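Local coordinates for protein 2,3-bisphosphoglycerate-independent phosphoglycerate mutase (Pyrococcus horikoshii, PDB 2ZKT) that probably interconverts 2-phosphoglycerate and 3-phosphoglycerate in glycolysis, as a metal-binding, cofactor-independent phosphoglycerate mutase of the alkaline phosphatase superfamily, at residues 40-51 and 360-371; 65-73 and 391-399. All coordinates share one frame; numbering follows the deposited sequence.

Contact 1: residues 40-51 and 360-371. With CA (calcium ion), chain F.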
loop_
_atom_site.group_PDB
_atom_site.type_symbol
_atom_site.label_atom_id
_atom_site.label_comp_id
_atom_site.label_asym_id
_atom_site.label_seq_id
_atom_site.Cartn_x
_atom_site.Cartn_y
_atom_site.Cartn_z
ATOM N N LEU B 40 3.542 11.095 -7.230
ATOM C CA LEU B 40 4.042 11.308 -8.589
ATOM C C LEU B 40 2.911 11.237 -9.629
ATOM O O LEU B 40 2.884 12.025 -10.588
ATOM C CB LEU B 40 5.130 10.272 -8.915
ATOM C CG LEU B 40 6.481 10.491 -8.223
ATOM C CD1 LEU B 40 7.434 9.338 -8.585
ATOM C CD2 LEU B 40 7.069 11.836 -8.658
ATOM N N ALA B 41 1.976 10.298 -9.438
ATOM C CA ALA B 41 0.848 10.184 -10.364
ATOM C C ALA B 41 0.013 11.458 -10.246
ATOM O O ALA B 41 -0.574 11.940 -11.225
ATOM C CB ALA B 41 -0.016 8.966 -10.011
ATOM N N GLU B 42 -0.023 12.011 -9.040
ATOM C CA GLU B 42 -0.813 13.208 -8.801
ATOM C C GLU B 42 -0.286 14.432 -9.544
ATOM O O GLU B 42 -1.061 15.156 -10.142
ATOM C CB GLU B 42 -0.914 13.471 -7.291
ATOM C CG GLU B 42 -2.003 14.467 -6.884
ATOM C CD GLU B 42 -1.608 15.914 -7.145
ATOM O OE1 GLU B 42 -0.542 16.338 -6.632
ATOM O OE2 GLU B 42 -2.360 16.628 -7.854
ATOM N N ILE B 43 1.025 14.674 -9.530
ATOM C CA ILE B 43 1.556 15.841 -10.251
ATOM C C ILE B 43 1.992 15.461 -11.677
ATOM O O ILE B 43 2.378 16.323 -12.479
ATOM C CB ILE B 43 2.765 16.501 -9.492
ATOM C CG1 ILE B 43 3.731 15.429 -8.973
ATOM C CG2 ILE B 43 2.256 17.316 -8.313
ATOM C CD1 ILE B 43 4.653 14.860 -10.006
ATOM N N GLY B 44 1.914 14.163 -11.987
ATOM C CA GLY B 44 2.296 13.698 -13.314
ATOM C C GLY B 44 1.131 13.334 -14.228
ATOM O O GLY B 44 0.012 13.859 -14.109
ATOM N N ILE B 45 1.400 12.404 -15.142
ATOM C CA ILE B 45 0.414 11.947 -16.096
ATOM C C ILE B 45 0.514 10.427 -16.129
ATOM O O ILE B 45 1.609 9.867 -15.989
ATOM C CB ILE B 45 0.707 12.570 -17.492
ATOM C CG1 ILE B 45 -0.455 12.316 -18.454
ATOM C CG2 ILE B 45 2.016 12.021 -18.069
ATOM C CD1 ILE B 45 -0.285 13.043 -19.800
ATOM N N LEU B 46 -0.624 9.760 -16.312
ATOM C CA LEU B 46 -0.674 8.299 -16.352
ATOM C C LEU B 46 -1.107 7.721 -17.707
ATOM O O LEU B 46 -1.738 8.397 -18.530
ATOM C CB LEU B 46 -1.638 7.790 -15.271
ATOM C CG LEU B 46 -1.093 7.275 -13.923
ATOM C CD1 LEU B 46 -0.125 8.254 -13.307
ATOM C CD2 LEU B 46 -2.280 7.013 -12.988
ATOM N N GLY B 47 -0.777 6.445 -17.915
ATOM C CA GLY B 47 -1.157 5.756 -19.138
ATOM C C GLY B 47 -1.010 4.241 -18.981
ATOM O O GLY B 47 -0.596 3.748 -17.931
ATOM N N GLN B 48 -1.358 3.506 -20.041
ATOM C CA GLN B 48 -1.250 2.050 -20.058
ATOM C C GLN B 48 -0.349 1.728 -21.234
ATOM O O GLN B 48 -0.483 2.328 -22.312
ATOM C CB GLN B 48 -2.600 1.374 -20.327
ATOM C CG GLN B 48 -3.748 1.808 -19.469
ATOM C CD GLN B 48 -5.004 0.989 -19.755
ATOM O OE1 GLN B 48 -5.154 -0.127 -19.246
ATOM N NE2 GLN B 48 -5.907 1.533 -20.581
ATOM N N GLN B 49 0.570 0.789 -21.051
ATOM C CA GLN B 49 1.443 0.440 -22.169
ATOM C C GLN B 49 1.426 -1.045 -22.441
ATOM O O GLN B 49 1.395 -1.860 -21.509
ATOM C CB GLN B 49 2.890 0.898 -21.912
ATOM C CG GLN B 49 3.587 0.212 -20.747
ATOM C CD GLN B 49 4.400 -1.015 -21.162
ATOM O OE1 GLN B 49 4.337 -1.478 -22.306
ATOM N NE2 GLN B 49 5.163 -1.547 -20.218
ATOM N N ASP B 50 1.404 -1.379 -23.731
ATOM C CA ASP B 50 1.453 -2.767 -24.165
ATOM C C ASP B 50 2.913 -2.972 -24.562
ATOM O O ASP B 50 3.411 -2.320 -25.479
ATOM C CB ASP B 50 0.548 -2.994 -25.379
ATOM C CG ASP B 50 -0.933 -2.923 -25.027
ATOM O OD1 ASP B 50 -1.370 -3.683 -24.121
ATOM O OD2 ASP B 50 -1.660 -2.120 -25.658
ATOM N N PRO B 51 3.636 -3.842 -23.832
ATOM C CA PRO B 51 5.049 -4.079 -24.182
ATOM C C PRO B 51 5.144 -4.419 -25.677
ATOM O O PRO B 51 5.949 -3.854 -26.410
ATOM C CB PRO B 51 5.428 -5.279 -23.312
ATOM C CG PRO B 51 4.542 -5.109 -22.081
ATOM C CD PRO B 51 3.213 -4.648 -22.659
ATOM N N PRO B 360 -2.118 -4.889 -20.396
ATOM C CA PRO B 360 -1.272 -3.688 -20.496
ATOM C C PRO B 360 -0.736 -3.348 -19.103
ATOM O O PRO B 360 -1.259 -3.831 -18.107
ATOM C CB PRO B 360 -2.237 -2.621 -21.056
ATOM C CG PRO B 360 -3.600 -3.086 -20.541
ATOM C CD PRO B 360 -3.523 -4.588 -20.760
ATOM N N VAL B 361 0.296 -2.514 -19.034
ATOM C CA VAL B 361 0.902 -2.192 -17.753
ATOM C C VAL B 361 0.765 -0.723 -17.368
ATOM O O VAL B 361 0.960 0.171 -18.191
ATOM C CB VAL B 361 2.411 -2.567 -17.769
ATOM C CG1 VAL B 361 3.022 -2.380 -16.379
ATOM C CG2 VAL B 361 2.581 -4.003 -18.233
ATOM N N PRO B 362 0.439 -0.456 -16.092
ATOM C CA PRO B 362 0.297 0.941 -15.670
ATOM C C PRO B 362 1.621 1.670 -15.852
ATOM O O PRO B 362 2.699 1.108 -15.618
ATOM C CB PRO B 362 -0.142 0.821 -14.198
ATOM C CG PRO B 362 0.431 -0.500 -13.780
ATOM C CD PRO B 362 0.187 -1.382 -14.970
ATOM N N LEU B 363 1.520 2.927 -16.283
ATOM C CA LEU B 363 2.684 3.763 -16.549
ATOM C C LEU B 363 2.472 5.172 -16.004
ATOM O O LEU B 363 1.384 5.730 -16.112
ATOM C CB LEU B 363 2.909 3.860 -18.074
ATOM C CG LEU B 363 3.839 4.969 -18.612
ATOM C CD1 LEU B 363 5.244 4.797 -18.015
ATOM C CD2 LEU B 363 3.908 4.911 -20.141
ATOM N N LEU B 364 3.520 5.753 -15.427
ATOM C CA LEU B 364 3.407 7.115 -14.944
ATOM C C LEU B 364 4.671 7.877 -15.348
ATOM O O LEU B 364 5.767 7.307 -15.402
ATOM C CB LEU B 364 3.211 7.145 -13.421
ATOM C CG LEU B 364 4.371 7.079 -12.414
ATOM C CD1 LEU B 364 5.244 8.324 -12.494
ATOM C CD2 LEU B 364 3.773 6.987 -11.005
ATOM N N ILE B 365 4.499 9.159 -15.658
ATOM C CA ILE B 365 5.610 10.019 -16.017
ATOM C C ILE B 365 5.410 11.337 -15.271
ATOM O O ILE B 365 4.313 11.923 -15.293
ATOM C CB ILE B 365 5.654 10.302 -17.534
ATOM C CG1 ILE B 365 5.738 8.978 -18.308
ATOM C CG2 ILE B 365 6.855 11.190 -17.856
ATOM C CD1 ILE B 365 5.675 9.155 -19.827
ATOM N N ALA B 366 6.465 11.800 -14.602
ATOM C CA ALA B 366 6.391 13.045 -13.852
ATOM C C ALA B 366 7.707 13.803 -13.986
ATOM O O ALA B 366 8.767 13.198 -14.186
ATOM C CB ALA B 366 6.087 12.757 -12.378
ATOM N N GLY B 367 7.638 15.130 -13.879
ATOM C CA GLY B 367 8.843 15.939 -14.003
ATOM C C GLY B 367 8.637 17.172 -14.869
ATOM O O GLY B 367 7.506 17.498 -15.252
ATOM N N GLY B 368 9.730 17.868 -15.178
ATOM C CA GLY B 368 9.628 19.064 -15.999
ATOM C C GLY B 368 9.044 18.755 -17.367
ATOM O O GLY B 368 9.379 17.733 -17.974
ATOM N N GLY B 369 8.151 19.627 -17.839
ATOM C CA GLY B 369 7.544 19.444 -19.148
ATOM C C GLY B 369 6.215 18.702 -19.179
ATOM O O GLY B 369 5.434 18.862 -20.123
ATOM N N VAL B 370 5.944 17.899 -18.152
ATOM C CA VAL B 370 4.711 17.115 -18.127
ATOM C C VAL B 370 3.421 17.927 -17.967
ATOM O O VAL B 370 3.344 18.832 -17.132
ATOM C CB VAL B 370 4.762 16.054 -16.987
ATOM C CG1 VAL B 370 3.396 15.363 -16.838
ATOM C CG2 VAL B 370 5.861 15.025 -17.276
ATOM N N ARG B 371 2.417 17.610 -18.786
ATOM C CA ARG B 371 1.098 18.250 -18.695
ATOM C C ARG B 371 0.346 17.283 -17.769
ATOM O O ARG B 371 -0.167 16.257 -18.221
ATOM C CB ARG B 371 0.429 18.300 -20.087
ATOM C CG ARG B 371 1.396 18.723 -21.187
ATOM C CD ARG B 371 0.750 19.276 -22.463
ATOM N NE ARG B 371 0.372 18.235 -23.416
ATOM C CZ ARG B 371 0.364 18.377 -24.749
ATOM N NH1 ARG B 371 0.718 19.521 -25.331
ATOM N NH2 ARG B 371 -0.017 17.359 -25.511
HETATM CA CA CA F . -2.833 16.099 -11.452
HETATM O O HOH W 1 -2.095 13.518 -12.505
HETATM O O HOH W 2 -2.343 17.805 -10.228
HETATM O O HOH W 3 -4.138 14.805 -10.103
HETATM O O HOH W 4 5.115 16.612 -13.145
#
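Ile45 and Ile365 form the first hydrogen-bonded pair of an antiparallel strand pairing in which 45-50 runs beside 361-366. Their two N-H...O bonds, each 3.0 Å between N of one and O of the other, are nearly straight, at 159° and 163° at the hydrogen. Gly47 with Leu363 and Gln49 with Val361 repeat the pattern, giving six backbone bonds, while Leu46 and Leu364 face each other in a non-hydrogen-bonded pair. Followed outward, the Ile45 side chain turns from this strand pair to the turn beyond it. CB lies 3.9 Å from Val370 CG1; the CG2 branch, set between the backbone N and the carbonyl carbon, meets that same methyl at 3.8 Å and also leans on Ile365 O. CG1 is anti to the backbone N (chi1 -170°), which carries CD1 to within 3.6 Å of Arg371 O. Cutting this side chain back to an alanine removes CG2 and CD1, which would probably take from Val370 CG1 its closest neighbour across the contact and leave a gap beside Arg371 O. Among the residues of the other sheet face, Leu46 CD1 crosses Leu364 at an angle and touches its CB at 3.5 Å, and Leu364 sets both methyls against Leu40 CB, each at 4.1 Å. At the helix end, Ile43 CD1 abuts Ala366 CB at 3.5 Å. The carbonyl of Glu42 binds the calcium ion directly, a site completed by Thr372, Asp373 and waters. A water bonded to Gly367 N lies 2.8 Å from Ile43 O, linking the helix end to the turn. The chemistry thus divides: backbone bonds fix the strand register, apolar branches pack the helix end and turn on it, and calcium binds a main-chain oxygen of that same helix end.

Contact 2: residues 65-73 and 391-399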
loop_
_atom_site.group_PDB
_atom_site.type_symbol
_atom_site.label_atom_id
_atom_site.label_comp_id
_atom_site.label_asym_id
_atom_site.label_seq_id
_atom_site.Cartn_x
_atom_site.Cartn_y
_atom_site.Cartn_z
ATOM N N LEU B 65 13.546 -4.913 -24.629
ATOM C CA LEU B 65 13.948 -4.281 -25.888
ATOM C C LEU B 65 12.930 -3.197 -26.236
ATOM O O LEU B 65 13.233 -2.127 -26.754
ATOM C CB LEU B 65 13.945 -5.328 -27.020
ATOM C CG LEU B 65 15.214 -6.196 -27.108
ATOM C CD1 LEU B 65 15.017 -7.384 -28.044
ATOM C CD2 LEU B 65 16.442 -5.457 -27.649
ATOM N N SER B 66 11.658 -3.549 -25.951
ATOM C CA SER B 66 10.558 -2.624 -26.199
ATOM C C SER B 66 10.652 -1.384 -25.298
ATOM O O SER B 66 10.582 -0.250 -25.759
ATOM C CB SER B 66 9.242 -3.375 -25.942
ATOM O OG SER B 66 8.132 -2.524 -26.226
ATOM N N ILE B 67 10.824 -1.606 -23.995
ATOM C CA ILE B 67 10.944 -0.525 -23.021
ATOM C C ILE B 67 12.106 0.417 -23.369
ATOM O O ILE B 67 12.008 1.627 -23.145
ATOM C CB ILE B 67 11.166 -1.096 -21.598
ATOM C CG1 ILE B 67 9.921 -1.884 -21.145
ATOM C CG2 ILE B 67 11.501 0.020 -20.621
ATOM C CD1 ILE B 67 8.640 -1.061 -21.012
ATOM N N PHE B 68 13.201 -0.129 -23.911
ATOM C CA PHE B 68 14.354 0.712 -24.267
ATOM C C PHE B 68 14.140 1.516 -25.553
ATOM O O PHE B 68 15.001 2.320 -25.933
ATOM C CB PHE B 68 15.640 -0.132 -24.387
ATOM C CG PHE B 68 16.139 -0.664 -23.068
ATOM C CD1 PHE B 68 16.292 0.188 -21.973
ATOM C CD2 PHE B 68 16.435 -2.021 -22.915
ATOM C CE1 PHE B 68 16.737 -0.309 -20.729
ATOM C CE2 PHE B 68 16.876 -2.535 -21.696
ATOM C CZ PHE B 68 17.028 -1.680 -20.591
ATOM N N GLY B 69 13.002 1.286 -26.221
ATOM C CA GLY B 69 12.672 2.026 -27.437
ATOM C C GLY B 69 12.749 1.282 -28.763
ATOM O O GLY B 69 12.655 1.894 -29.833
ATOM N N TYR B 70 12.910 -0.037 -28.718
ATOM C CA TYR B 70 13.018 -0.815 -29.951
ATOM C C TYR B 70 11.759 -1.624 -30.236
ATOM O O TYR B 70 10.940 -1.868 -29.343
ATOM C CB TYR B 70 14.218 -1.777 -29.857
ATOM C CG TYR B 70 15.549 -1.076 -29.650
ATOM C CD1 TYR B 70 16.226 -0.472 -30.727
ATOM C CD2 TYR B 70 16.102 -0.962 -28.375
ATOM C CE1 TYR B 70 17.416 0.225 -30.532
ATOM C CE2 TYR B 70 17.292 -0.261 -28.165
ATOM C CZ TYR B 70 17.945 0.330 -29.243
ATOM O OH TYR B 70 19.127 1.011 -29.027
ATOM N N ASP B 71 11.617 -2.035 -31.495
ATOM C CA ASP B 71 10.488 -2.864 -31.912
ATOM C C ASP B 71 10.957 -4.313 -31.715
ATOM O O ASP B 71 11.832 -4.800 -32.439
ATOM C CB ASP B 71 10.146 -2.606 -33.392
ATOM C CG ASP B 71 9.022 -3.500 -33.901
ATOM O OD1 ASP B 71 9.256 -4.720 -34.081
ATOM O OD2 ASP B 71 7.902 -2.983 -34.117
ATOM N N PRO B 72 10.381 -5.012 -30.722
ATOM C CA PRO B 72 10.764 -6.406 -30.444
ATOM C C PRO B 72 10.619 -7.355 -31.635
ATOM O O PRO B 72 11.486 -8.198 -31.867
ATOM C CB PRO B 72 9.866 -6.788 -29.258
ATOM C CG PRO B 72 8.643 -5.911 -29.459
ATOM C CD PRO B 72 9.235 -4.591 -29.883
ATOM N N TYR B 73 9.536 -7.212 -32.400
ATOM C CA TYR B 73 9.319 -8.081 -33.554
ATOM C C TYR B 73 10.408 -7.982 -34.628
ATOM O O TYR B 73 10.618 -8.939 -35.389
ATOM C CB TYR B 73 7.951 -7.801 -34.195
ATOM C CG TYR B 73 6.783 -8.457 -33.473
ATOM C CD1 TYR B 73 6.855 -9.793 -33.056
ATOM C CD2 TYR B 73 5.593 -7.760 -33.245
ATOM C CE1 TYR B 73 5.771 -10.418 -32.437
ATOM C CE2 TYR B 73 4.502 -8.377 -32.629
ATOM C CZ TYR B 73 4.596 -9.706 -32.230
ATOM O OH TYR B 73 3.509 -10.326 -31.637
ATOM N N ILE B 391 -0.586 3.381 -25.004
ATOM C CA ILE B 391 0.549 3.424 -25.935
ATOM C C ILE B 391 1.352 2.113 -25.930
ATOM O O ILE B 391 1.026 1.179 -25.178
ATOM C CB ILE B 391 1.503 4.570 -25.544
ATOM C CG1 ILE B 391 2.137 4.274 -24.178
ATOM C CG2 ILE B 391 0.738 5.876 -25.459
ATOM C CD1 ILE B 391 2.930 5.439 -23.622
ATOM N N ARG B 392 2.389 2.045 -26.770
ATOM C CA ARG B 392 3.258 0.864 -26.848
ATOM C C ARG B 392 4.468 1.101 -25.937
ATOM O O ARG B 392 4.846 2.251 -25.653
ATOM C CB ARG B 392 3.769 0.613 -28.289
ATOM C CG ARG B 392 2.717 0.115 -29.287
ATOM C CD ARG B 392 2.140 -1.247 -28.896
ATOM N NE ARG B 392 0.861 -1.491 -29.574
ATOM C CZ ARG B 392 0.738 -1.984 -30.806
ATOM N NH1 ARG B 392 1.824 -2.312 -31.508
ATOM N NH2 ARG B 392 -0.470 -2.126 -31.346
ATOM N N GLY B 393 5.078 0.000 -25.499
ATOM C CA GLY B 393 6.238 0.094 -24.632
ATOM C C GLY B 393 7.373 0.863 -25.283
ATOM O O GLY B 393 8.097 1.580 -24.593
ATOM N N HIS B 394 7.529 0.734 -26.604
ATOM C CA HIS B 394 8.617 1.444 -27.295
ATOM C C HIS B 394 8.299 2.928 -27.573
ATOM O O HIS B 394 9.048 3.636 -28.240
ATOM C CB HIS B 394 9.042 0.690 -28.587
ATOM C CG HIS B 394 7.875 0.371 -29.510
ATOM N ND1 HIS B 394 7.176 1.318 -30.188
ATOM C CD2 HIS B 394 7.336 -0.886 -29.820
ATOM C CE1 HIS B 394 6.240 0.645 -30.891
ATOM N NE2 HIS B 394 6.312 -0.676 -30.689
ATOM N N ASP B 395 7.139 3.396 -27.067
ATOM C CA ASP B 395 6.810 4.823 -27.125
ATOM C C ASP B 395 7.379 5.600 -25.927
ATOM O O ASP B 395 7.473 6.822 -25.933
ATOM C CB ASP B 395 5.285 4.960 -27.159
ATOM C CG ASP B 395 4.769 4.515 -28.524
ATOM O OD1 ASP B 395 5.358 4.932 -29.524
ATOM O OD2 ASP B 395 3.798 3.761 -28.572
ATOM N N ILE B 396 7.696 4.832 -24.860
ATOM C CA ILE B 396 8.037 5.452 -23.574
ATOM C C ILE B 396 9.338 6.267 -23.629
ATOM O O ILE B 396 9.424 7.398 -23.158
ATOM C CB ILE B 396 8.172 4.332 -22.533
ATOM C CG1 ILE B 396 6.817 3.668 -22.280
ATOM C CG2 ILE B 396 8.658 4.917 -21.186
ATOM C CD1 ILE B 396 6.912 2.540 -21.246
ATOM N N VAL B 397 10.410 5.717 -24.200
ATOM C CA VAL B 397 11.668 6.444 -24.261
ATOM C C VAL B 397 11.530 7.709 -25.119
ATOM O O VAL B 397 11.957 8.797 -24.704
ATOM C CB VAL B 397 12.812 5.522 -24.785
ATOM C CG1 VAL B 397 14.048 6.352 -25.164
ATOM C CG2 VAL B 397 13.177 4.497 -23.690
ATOM N N PRO B 398 10.921 7.592 -26.318
ATOM C CA PRO B 398 10.763 8.787 -27.167
ATOM C C PRO B 398 10.025 9.908 -26.432
ATOM O O PRO B 398 10.407 11.083 -26.513
ATOM C CB PRO B 398 9.968 8.261 -28.362
ATOM C CG PRO B 398 10.495 6.855 -28.510
ATOM C CD PRO B 398 10.516 6.369 -27.054
ATOM N N ILE B 399 8.954 9.546 -25.718
ATOM C CA ILE B 399 8.202 10.558 -24.977
ATOM C C ILE B 399 9.073 11.128 -23.836
ATOM O O ILE B 399 8.994 12.321 -23.519
ATOM C CB ILE B 399 6.882 9.957 -24.407
ATOM C CG1 ILE B 399 5.887 9.738 -25.554
ATOM C CG2 ILE B 399 6.286 10.865 -23.337
ATOM C CD1 ILE B 399 4.640 8.950 -25.129
HETATM O O HOH W 5 10.494 2.858 -24.807
#
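Ser66 and His394 bring the two backbones together where helix 60-67 ends and strand 391-392 gives way to helix 396-403. Gly69 CA lies 4.1 Å from His394 CA, and Ser66 O takes a CA-H...O contact from His394 CA at 3.0 Å, with 131° at the hydrogen. A water lies within hydrogen-bonding distance of Ile67 O and Gly393 O, 2.7 Å from the latter, and accepts from Val397 N at 2.9 Å, so it joins the end of one helix to Val397 of helix 396-403. The helix ending at Ile67 closes in a Schellman motif, with Gly69 at positive phi (108°) and bonds from Gly69 N to Ser66 O and from Tyr70 N to Leu65 O; Asp71 then takes the N-cap position of helix 72-75, its OD1 making a weak bond to Glu74 N. This reversal leaves Tyr70 O beside His394, whose CB it meets at 3.3 Å. The imidazole is turned by chi1 of 52°, CG standing between the backbone N and the carbonyl carbon, and its CD2 comes within 4.2 Å of Pro72 CD, the two side chains being roughly perpendicular. Over one ring face, displaced from its centre, sits CB of Arg392. Val397 turns CG2 against the helix end, close to Ile67 O and 3.6 Å from Phe68 O, while Phe238 and Trp242 of helix 238-242 also touch this valine. Ile67 and Ile396 run alongside each other in the same direction, their CD1 methyls 4.0 Å apart, and both also pack on Gln49.

How the contacts relate
The centres of contact 1 and contact 2 are about 15 Å apart, and the two meet directly. Along the chain their segments alternate: 40-51, 65-73, 360-371, 391-399. Both reach the mixed sheet of the metalloenzyme domain, in which strand 45-50 lies between 361-366 and 391-392, the latter at one end of the sheet. Where they join, Asp50 O accepts a probable hydrogen bond of 2.9 Å from Gly393 N, and Pro51 O another of 2.6 Å from Ser66 OG. Early and late parts of the chain thus meet at the end of the sheet formed by 45-50 and 391-392, with helix 60-67 packed against it, the calcium ion at the far end of contact 1 and zinc about 9 Å from the side chains of Pro51 and Ile67.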